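Local coordinates for tRNA threonylcarbamoyladenosine biosynthesis protein TsaB (Pseudomonas aeruginosa, PDB 5BR9), which probably takes part in making the threonylcarbamoyladenosine (t6A) modification of tRNA, as a TsaB member of the KAE1/TsaD family, at residues A[17-22]-A[191-196]; A[68-73]-A[219-224]; A[72-77]-A[100-105]. All blocks are in the same frame, centred on the assembly; numbering follows the deposited sequence.

Contact 1: residues A[17-22]-A[191-196]; sequences TSTEAC and SLLPHA
T19 and L193 are the closest pair of the two backbones, with 7.2 Å between T19 CA and L193 CA. Segment 17-22 is the turn that leads into strand 21-28. Segment 191-196 is the loop that runs into helix 196-208. No hydrogen bond joins them, so side chains make the contact.

T19 and P194 reach toward each other tip to tip, and T19 CG2 lies 3.5 Å from P194 CD. The same methyl also touches L193 CD2. T19 CG2 is anti to the carbonyl carbon and OG1 sits between N and C (chi1 66°). OG1 there accepts from A21 N at 3.0 Å, which makes an ST turn. This bond is consistent with the rotation that turns CG2 to the proline.

L193 CD1 lies 4.0 Å from T19 OG1 and 4.2 Å from A21 CB. The chain of E20 passes L193 at about a right angle, but E20 is poorly ordered. S18 OG is 3.7 Å from P194 CG. Y36 of strand 31-38 touches both A21 and L193.

The contact packs a polar turn of the N-terminal sheet, in an actin-like ATPase fold, against L193 and P194 of the loop after strand 187-189. The T19 and S18 oxygens touch carbon of these two residues, while their hydrogen bonds include those to A21 N and D16. The contact therefore rests on shape and burial, not on polar pairing.

Contact 2: residues A[68-73]-A[219-224]; sequences IAFGRG and LPVYLR
V221 packs its methyls on R72 and F70, where strand 67-71 runs out into the following loop. This is an inner strand of the N-terminal sheet of the actin-like ATPase fold. Segment 219-224 is an irregular stretch after helix 196-208. It lies beside this part of the chain at the protein surface.

V221 CG1 is anti to the backbone N (chi1 180°) and CG2 anti to the carbonyl carbon. Both methyls meet R72 CB. V221 CG2 is 3.6 Å from R72 CB, and V221 CG1 is 3.8 Å from the same atom. The side chains of F70 and V221 cross obliquely. The tip of the ring makes the touch, with F70 CZ 4.1 Å from V221 CG2. L219 CD2 is 4.5 Å from F70 CZ, a looser contact.

P220 is the centre of an inverse gamma turn, closed by V221 N on L219 O at 2.7 Å. L219 and V221, on either side of P220 in sequence, both point toward segment 68-73. A100 of the neighbouring strand 98-101 also touches F70 and V221. Of the R72 side chain, CB makes the touch; the polar partner of its guanidinium is E149. At the far end, the poorly ordered L223 lays CD2 4.1 Å from R72 O.

Contact 3: residues A[72-77]-A[100-105]; sequences RGPGAF and AVSDLA
G73 and D103 are joined by two hydrogen bonds. G73 N donates to D103 OD1 at 2.8 Å, nearly along the C-O axis of the carboxylate. D103 N donates to G73 O at 2.9 Å and 178°. This second bond is straight at the hydrogen, but the donor stands above the plane of the carbonyl. A third bond, R72 N to V101 O at 2.9 Å, joins the two backbones. D103 CG is anti to its carbonyl carbon (chi1 -82°). The other carboxylate oxygen, OD2, lies near S18 and D16.

The R72 guanidinium lays one face over S102 CB, with NH2 3.4 Å from that atom. Its NH1 bonds weakly to G73 O and forms a salt bridge with E149. E149 also bonds S102 OG, the N-cap that accepts weakly from L104 N and A105 N. The P74 ring, after a cis peptide, crosses L104 at about a right angle, P74 CD to L104 CG 4.1 Å.

The contact thus joins the loop between strand 67-71 and helix 77-94 to the start of helix 103-115. Strand 131-139 borders it through Y132 and Y136, and helix 196-208 packs on V101.

In the fold
Contacts 2 and 3 lie where strands 67-71 and 98-101, neighbours in the N-terminal sheet, run out. Contact 1 is on the turn before strand 21-28 of the same sheet. Contacts 2 and 3 share R72 and G73, and their centres are about 6 Å apart. F70 O to V101 N at 3.0 Å is a probable hydrogen bond between the two strands. Contact 1 lies about 10 Å from contact 3, centre to centre, and meets it at D103. D103 OD2 is 2.9 Å from S18 OG, a weak hydrogen bond, and also packs on P194 CG. S18 O and A76 N add a probable backbone bond. Contacts 1 and 2 do not touch; their centres are about 15 Å apart.

Contact 1: residues A[17-22]-A[191-196]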
loop_
_atom_site.group_PDB
_atom_site.type_symbol
_atom_site.label_atom_id
_atom_site.label_comp_id
_atom_site.label_asym_id
_atom_site.label_seq_id
_atom_site.Cartn_x
_atom_site.Cartn_y
_atom_site.Cartn_z
ATOM N N THR A 17 2.279 5.572 -9.796
ATOM C CA THR A 17 3.323 4.583 -9.555
ATOM C C THR A 17 2.965 3.242 -10.162
ATOM O O THR A 17 3.450 2.206 -9.721
ATOM C CB THR A 17 3.557 4.372 -8.043
ATOM O OG1 THR A 17 2.312 4.019 -7.429
ATOM C CG2 THR A 17 4.079 5.633 -7.391
ATOM N N SER A 18 2.126 3.266 -11.186
ATOM C CA SER A 18 1.604 2.030 -11.782
ATOM C C SER A 18 2.637 1.340 -12.674
ATOM O O SER A 18 2.434 0.202 -13.122
ATOM C CB SER A 18 0.318 2.319 -12.570
ATOM O OG SER A 18 0.572 3.134 -13.706
ATOM N N THR A 19 3.686 2.067 -13.035
ATOM C CA THR A 19 4.704 1.516 -13.922
ATOM C C THR A 19 6.066 1.651 -13.290
ATOM O O THR A 19 6.163 2.040 -12.133
ATOM C CB THR A 19 4.707 2.221 -15.315
ATOM O OG1 THR A 19 5.105 3.594 -15.170
ATOM C CG2 THR A 19 3.336 2.155 -15.960
ATOM N N GLU A 20 7.108 1.355 -14.065
ATOM C CA GLU A 20 8.489 1.583 -13.643
ATOM C C GLU A 20 8.754 3.092 -13.495
ATOM O O GLU A 20 9.748 3.509 -12.894
ATOM C CB GLU A 20 9.469 0.957 -14.643
ATOM C CG GLU A 20 9.497 1.654 -16.002
ATOM C CD GLU A 20 10.470 1.013 -16.988
ATOM O OE1 GLU A 20 10.310 1.246 -18.207
ATOM O OE2 GLU A 20 11.386 0.277 -16.547
ATOM N N ALA A 21 7.852 3.898 -14.053
ATOM C CA ALA A 21 7.891 5.348 -13.905
ATOM C C ALA A 21 7.190 5.768 -12.616
ATOM O O ALA A 21 6.155 5.205 -12.236
ATOM C CB ALA A 21 7.240 6.039 -15.106
ATOM N N CYS A 22 7.783 6.740 -11.934
ATOM C CA CYS A 22 7.186 7.337 -10.762
ATOM C C CYS A 22 7.005 8.832 -11.030
ATOM O O CYS A 22 7.952 9.525 -11.408
ATOM C CB CYS A 22 8.053 7.096 -9.526
ATOM S SG CYS A 22 7.279 7.650 -7.994
ATOM N N SER A 191 5.656 2.106 -26.200
ATOM C CA SER A 191 6.465 2.343 -25.007
ATOM C C SER A 191 5.923 3.490 -24.134
ATOM O O SER A 191 6.488 3.807 -23.084
ATOM C CB SER A 191 7.916 2.607 -25.393
ATOM O OG SER A 191 8.054 3.935 -25.846
ATOM N N LEU A 192 4.826 4.104 -24.556
ATOM C CA LEU A 192 4.230 5.197 -23.773
ATOM C C LEU A 192 3.661 4.740 -22.430
ATOM O O LEU A 192 2.928 3.743 -22.345
ATOM C CB LEU A 192 3.122 5.893 -24.569
ATOM C CG LEU A 192 2.775 7.282 -24.033
ATOM C CD1 LEU A 192 3.908 8.297 -24.343
ATOM C CD2 LEU A 192 1.422 7.738 -24.572
ATOM N N LEU A 193 3.985 5.508 -21.394
ATOM C CA LEU A 193 3.622 5.210 -20.019
ATOM C C LEU A 193 2.747 6.343 -19.446
ATOM O O LEU A 193 2.698 7.423 -20.017
ATOM C CB LEU A 193 4.896 5.019 -19.175
ATOM C CG LEU A 193 5.838 3.873 -19.576
ATOM C CD1 LEU A 193 7.040 3.788 -18.634
ATOM C CD2 LEU A 193 5.083 2.528 -19.599
ATOM N N PRO A 194 2.013 6.075 -18.349
ATOM C CA PRO A 194 1.246 7.111 -17.652
ATOM C C PRO A 194 2.137 8.230 -17.124
ATOM O O PRO A 194 3.275 7.982 -16.794
ATOM C CB PRO A 194 0.600 6.348 -16.494
ATOM C CG PRO A 194 0.510 4.963 -16.970
ATOM C CD PRO A 194 1.746 4.737 -17.786
ATOM N N HIS A 195 1.612 9.443 -17.054
ATOM C CA HIS A 195 2.365 10.600 -16.587
ATOM C C HIS A 195 1.444 11.411 -15.652
ATOM O O HIS A 195 0.293 11.703 -15.996
ATOM C CB HIS A 195 2.830 11.414 -17.788
ATOM C CG HIS A 195 3.896 12.413 -17.494
ATOM N ND1 HIS A 195 3.738 13.426 -16.571
ATOM C CD2 HIS A 195 5.114 12.602 -18.054
ATOM C CE1 HIS A 195 4.833 14.164 -16.541
ATOM N NE2 HIS A 195 5.679 13.692 -17.439
ATOM N N ALA A 196 1.927 11.742 -14.460
ATOM C CA ALA A 196 1.111 12.457 -13.478
ATOM C C ALA A 196 0.563 13.782 -14.016
ATOM O O ALA A 196 -0.500 14.244 -13.587
ATOM C CB ALA A 196 1.908 12.696 -12.216
#

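Contact 2: residues A[68-73]-A[219-224]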
loop_
_atom_site.group_PDB
_atom_site.type_symbol
_atom_site.label_atom_id
_atom_site.label_comp_id
_atom_site.label_asym_id
_atom_site.label_seq_id
_atom_site.Cartn_x
_atom_site.Cartn_y
_atom_site.Cartn_z
ATOM N N ILE A 68 -6.620 14.528 -3.598
ATOM C CA ILE A 68 -5.461 13.769 -4.085
ATOM C C ILE A 68 -5.901 12.763 -5.126
ATOM O O ILE A 68 -6.799 11.954 -4.873
ATOM C CB ILE A 68 -4.728 13.064 -2.941
ATOM C CG1 ILE A 68 -4.405 14.056 -1.817
ATOM C CG2 ILE A 68 -3.458 12.440 -3.466
ATOM C CD1 ILE A 68 -3.878 13.411 -0.569
ATOM N N ALA A 69 -5.296 12.843 -6.307
ATOM C CA ALA A 69 -5.598 11.933 -7.399
ATOM C C ALA A 69 -4.481 10.926 -7.605
ATOM O O ALA A 69 -3.313 11.247 -7.394
ATOM C CB ALA A 69 -5.835 12.713 -8.672
ATOM N N PHE A 70 -4.832 9.716 -8.037
ATOM C CA PHE A 70 -3.825 8.697 -8.306
ATOM C C PHE A 70 -4.280 7.759 -9.431
ATOM O O PHE A 70 -5.478 7.573 -9.633
ATOM C CB PHE A 70 -3.522 7.876 -7.047
ATOM C CG PHE A 70 -4.673 7.035 -6.583
ATOM C CD1 PHE A 70 -4.716 5.671 -6.870
ATOM C CD2 PHE A 70 -5.715 7.597 -5.866
ATOM C CE1 PHE A 70 -5.784 4.893 -6.448
ATOM C CE2 PHE A 70 -6.786 6.819 -5.439
ATOM C CZ PHE A 70 -6.825 5.481 -5.731
ATOM N N GLY A 71 -3.325 7.162 -10.142
ATOM C CA GLY A 71 -3.641 6.131 -11.097
ATOM C C GLY A 71 -3.990 4.829 -10.389
ATOM O O GLY A 71 -3.176 4.285 -9.651
ATOM N N ARG A 72 -5.199 4.321 -10.606
ATOM C CA ARG A 72 -5.654 3.127 -9.893
ATOM C C ARG A 72 -5.374 1.851 -10.683
ATOM O O ARG A 72 -5.957 0.804 -10.419
ATOM C CB ARG A 72 -7.150 3.238 -9.574
ATOM C CG ARG A 72 -8.037 3.619 -10.766
ATOM C CD ARG A 72 -8.537 2.405 -11.541
ATOM N NE ARG A 72 -9.686 2.737 -12.379
ATOM C CZ ARG A 72 -9.922 2.200 -13.575
ATOM N NH1 ARG A 72 -9.072 1.317 -14.084
ATOM N NH2 ARG A 72 -11.002 2.556 -14.268
ATOM N N GLY A 73 -4.473 1.939 -11.649
ATOM C CA GLY A 73 -4.215 0.828 -12.534
ATOM C C GLY A 73 -5.097 0.952 -13.767
ATOM O O GLY A 73 -5.828 1.937 -13.916
ATOM N N LEU A 219 -13.525 2.156 -1.786
ATOM C CA LEU A 219 -12.828 2.725 -2.923
ATOM C C LEU A 219 -13.254 2.056 -4.221
ATOM O O LEU A 219 -13.243 0.820 -4.315
ATOM C CB LEU A 219 -11.322 2.580 -2.722
ATOM C CG LEU A 219 -10.371 3.657 -3.199
ATOM C CD1 LEU A 219 -10.962 5.037 -2.954
ATOM C CD2 LEU A 219 -9.074 3.481 -2.437
ATOM N N PRO A 220 -13.617 2.868 -5.233
ATOM C CA PRO A 220 -13.995 2.351 -6.554
ATOM C C PRO A 220 -12.751 1.921 -7.338
ATOM O O PRO A 220 -12.509 2.358 -8.460
ATOM C CB PRO A 220 -14.705 3.545 -7.206
ATOM C CG PRO A 220 -14.004 4.746 -6.599
ATOM C CD PRO A 220 -13.698 4.343 -5.171
ATOM N N VAL A 221 -11.956 1.070 -6.701
ATOM C CA VAL A 221 -10.782 0.464 -7.306
ATOM C C VAL A 221 -10.946 -1.023 -7.077
ATOM O O VAL A 221 -11.115 -1.459 -5.941
ATOM C CB VAL A 221 -9.460 1.011 -6.700
ATOM C CG1 VAL A 221 -8.246 0.359 -7.347
ATOM C CG2 VAL A 221 -9.404 2.526 -6.841
ATOM N N TYR A 222 -10.925 -1.801 -8.153
ATOM C CA TYR A 222 -11.235 -3.217 -8.055
ATOM C C TYR A 222 -10.135 -4.082 -8.645
ATOM O O TYR A 222 -10.175 -4.423 -9.826
ATOM C CB TYR A 222 -12.555 -3.522 -8.755
ATOM C CG TYR A 222 -13.663 -2.523 -8.483
ATOM C CD1 TYR A 222 -14.110 -2.280 -7.193
ATOM C CD2 TYR A 222 -14.286 -1.855 -9.528
ATOM C CE1 TYR A 222 -15.135 -1.386 -6.948
ATOM C CE2 TYR A 222 -15.310 -0.960 -9.301
ATOM C CZ TYR A 222 -15.735 -0.722 -8.008
ATOM O OH TYR A 222 -16.755 0.178 -7.774
ATOM N N LEU A 223 -9.161 -4.444 -7.814
ATOM C CA LEU A 223 -8.033 -5.260 -8.256
ATOM C C LEU A 223 -8.337 -6.758 -8.146
ATOM O O LEU A 223 -8.993 -7.203 -7.205
ATOM C CB LEU A 223 -6.775 -4.909 -7.451
ATOM C CG LEU A 223 -6.281 -3.459 -7.548
ATOM C CD1 LEU A 223 -5.104 -3.232 -6.616
ATOM C CD2 LEU A 223 -5.906 -3.080 -8.979
ATOM N N ARG A 224 -7.851 -7.527 -9.118
ATOM C CA ARG A 224 -8.115 -8.964 -9.196
ATOM C C ARG A 224 -7.316 -9.753 -8.159
ATOM O O ARG A 224 -6.090 -9.842 -8.233
ATOM C CB ARG A 224 -7.804 -9.484 -10.604
#

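Contact 3: residues A[72-77]-A[100-105]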
loop_
_atom_site.group_PDB
_atom_site.type_symbol
_atom_site.label_atom_id
_atom_site.label_comp_id
_atom_site.label_asym_id
_atom_site.label_seq_id
_atom_site.Cartn_x
_atom_site.Cartn_y
_atom_site.Cartn_z
ATOM N N ARG A 72 -5.199 4.321 -10.606
ATOM C CA ARG A 72 -5.654 3.127 -9.893
ATOM C C ARG A 72 -5.374 1.851 -10.683
ATOM O O ARG A 72 -5.957 0.804 -10.419
ATOM C CB ARG A 72 -7.150 3.238 -9.574
ATOM C CG ARG A 72 -8.037 3.619 -10.766
ATOM C CD ARG A 72 -8.537 2.405 -11.541
ATOM N NE ARG A 72 -9.686 2.737 -12.379
ATOM C CZ ARG A 72 -9.922 2.200 -13.575
ATOM N NH1 ARG A 72 -9.072 1.317 -14.084
ATOM N NH2 ARG A 72 -11.002 2.556 -14.268
ATOM N N GLY A 73 -4.473 1.939 -11.649
ATOM C CA GLY A 73 -4.215 0.828 -12.534
ATOM C C GLY A 73 -5.097 0.952 -13.767
ATOM O O GLY A 73 -5.828 1.937 -13.916
ATOM N N PRO A 74 -5.056 -0.048 -14.649
ATOM C CA PRO A 74 -4.246 -1.255 -14.475
ATOM C C PRO A 74 -2.755 -1.020 -14.714
ATOM O O PRO A 74 -2.371 0.004 -15.274
ATOM C CB PRO A 74 -4.831 -2.202 -15.516
ATOM C CG PRO A 74 -5.328 -1.288 -16.604
ATOM C CD PRO A 74 -5.827 -0.072 -15.907
ATOM N N GLY A 75 -1.932 -1.978 -14.293
ATOM C CA GLY A 75 -0.486 -1.849 -14.352
ATOM C C GLY A 75 0.157 -2.851 -13.413
ATOM O O GLY A 75 -0.347 -3.956 -13.256
ATOM N N ALA A 76 1.290 -2.482 -12.825
ATOM C CA ALA A 76 1.981 -3.334 -11.851
ATOM C C ALA A 76 1.225 -3.453 -10.523
ATOM O O ALA A 76 0.801 -2.449 -9.941
ATOM C CB ALA A 76 3.397 -2.813 -11.604
ATOM N N PHE A 77 1.090 -4.692 -10.054
ATOM C CA PHE A 77 0.427 -5.029 -8.792
ATOM C C PHE A 77 0.946 -4.201 -7.622
ATOM O O PHE A 77 0.193 -3.468 -6.975
ATOM C CB PHE A 77 0.608 -6.528 -8.473
ATOM N N ALA A 100 -9.716 8.404 -7.836
ATOM C CA ALA A 100 -9.147 7.264 -8.537
ATOM C C ALA A 100 -9.308 7.478 -10.053
ATOM O O ALA A 100 -10.392 7.765 -10.534
ATOM C CB ALA A 100 -9.819 5.983 -8.096
ATOM N N VAL A 101 -8.215 7.372 -10.798
ATOM C CA VAL A 101 -8.240 7.620 -12.227
ATOM C C VAL A 101 -7.565 6.469 -12.963
ATOM O O VAL A 101 -6.485 5.995 -12.575
ATOM C CB VAL A 101 -7.559 8.958 -12.577
ATOM C CG1 VAL A 101 -7.513 9.159 -14.075
ATOM C CG2 VAL A 101 -8.265 10.121 -11.901
ATOM N N SER A 102 -8.211 6.024 -14.030
ATOM C CA SER A 102 -7.699 4.926 -14.810
ATOM C C SER A 102 -6.393 5.259 -15.500
ATOM O O SER A 102 -6.265 6.296 -16.129
ATOM C CB SER A 102 -8.732 4.498 -15.867
ATOM O OG SER A 102 -8.116 3.636 -16.793
ATOM N N ASP A 103 -5.442 4.332 -15.444
ATOM C CA ASP A 103 -4.204 4.507 -16.170
ATOM C C ASP A 103 -4.356 4.404 -17.689
ATOM O O ASP A 103 -3.535 4.949 -18.425
ATOM C CB ASP A 103 -3.166 3.515 -15.666
ATOM C CG ASP A 103 -2.479 4.022 -14.395
ATOM O OD1 ASP A 103 -2.795 3.550 -13.294
ATOM O OD2 ASP A 103 -1.613 4.907 -14.511
ATOM N N LEU A 104 -5.402 3.727 -18.161
ATOM C CA LEU A 104 -5.710 3.719 -19.601
ATOM C C LEU A 104 -6.137 5.131 -20.043
ATOM O O LEU A 104 -5.676 5.639 -21.075
ATOM C CB LEU A 104 -6.813 2.673 -19.916
ATOM C CG LEU A 104 -6.399 1.197 -19.721
ATOM C CD1 LEU A 104 -7.591 0.265 -19.625
ATOM C CD2 LEU A 104 -5.450 0.714 -20.834
ATOM N N ALA A 105 -6.983 5.782 -19.242
ATOM C CA ALA A 105 -7.361 7.180 -19.505
ATOM C C ALA A 105 -6.135 8.079 -19.465
ATOM O O ALA A 105 -5.967 8.941 -20.335
ATOM C CB ALA A 105 -8.418 7.673 -18.502
#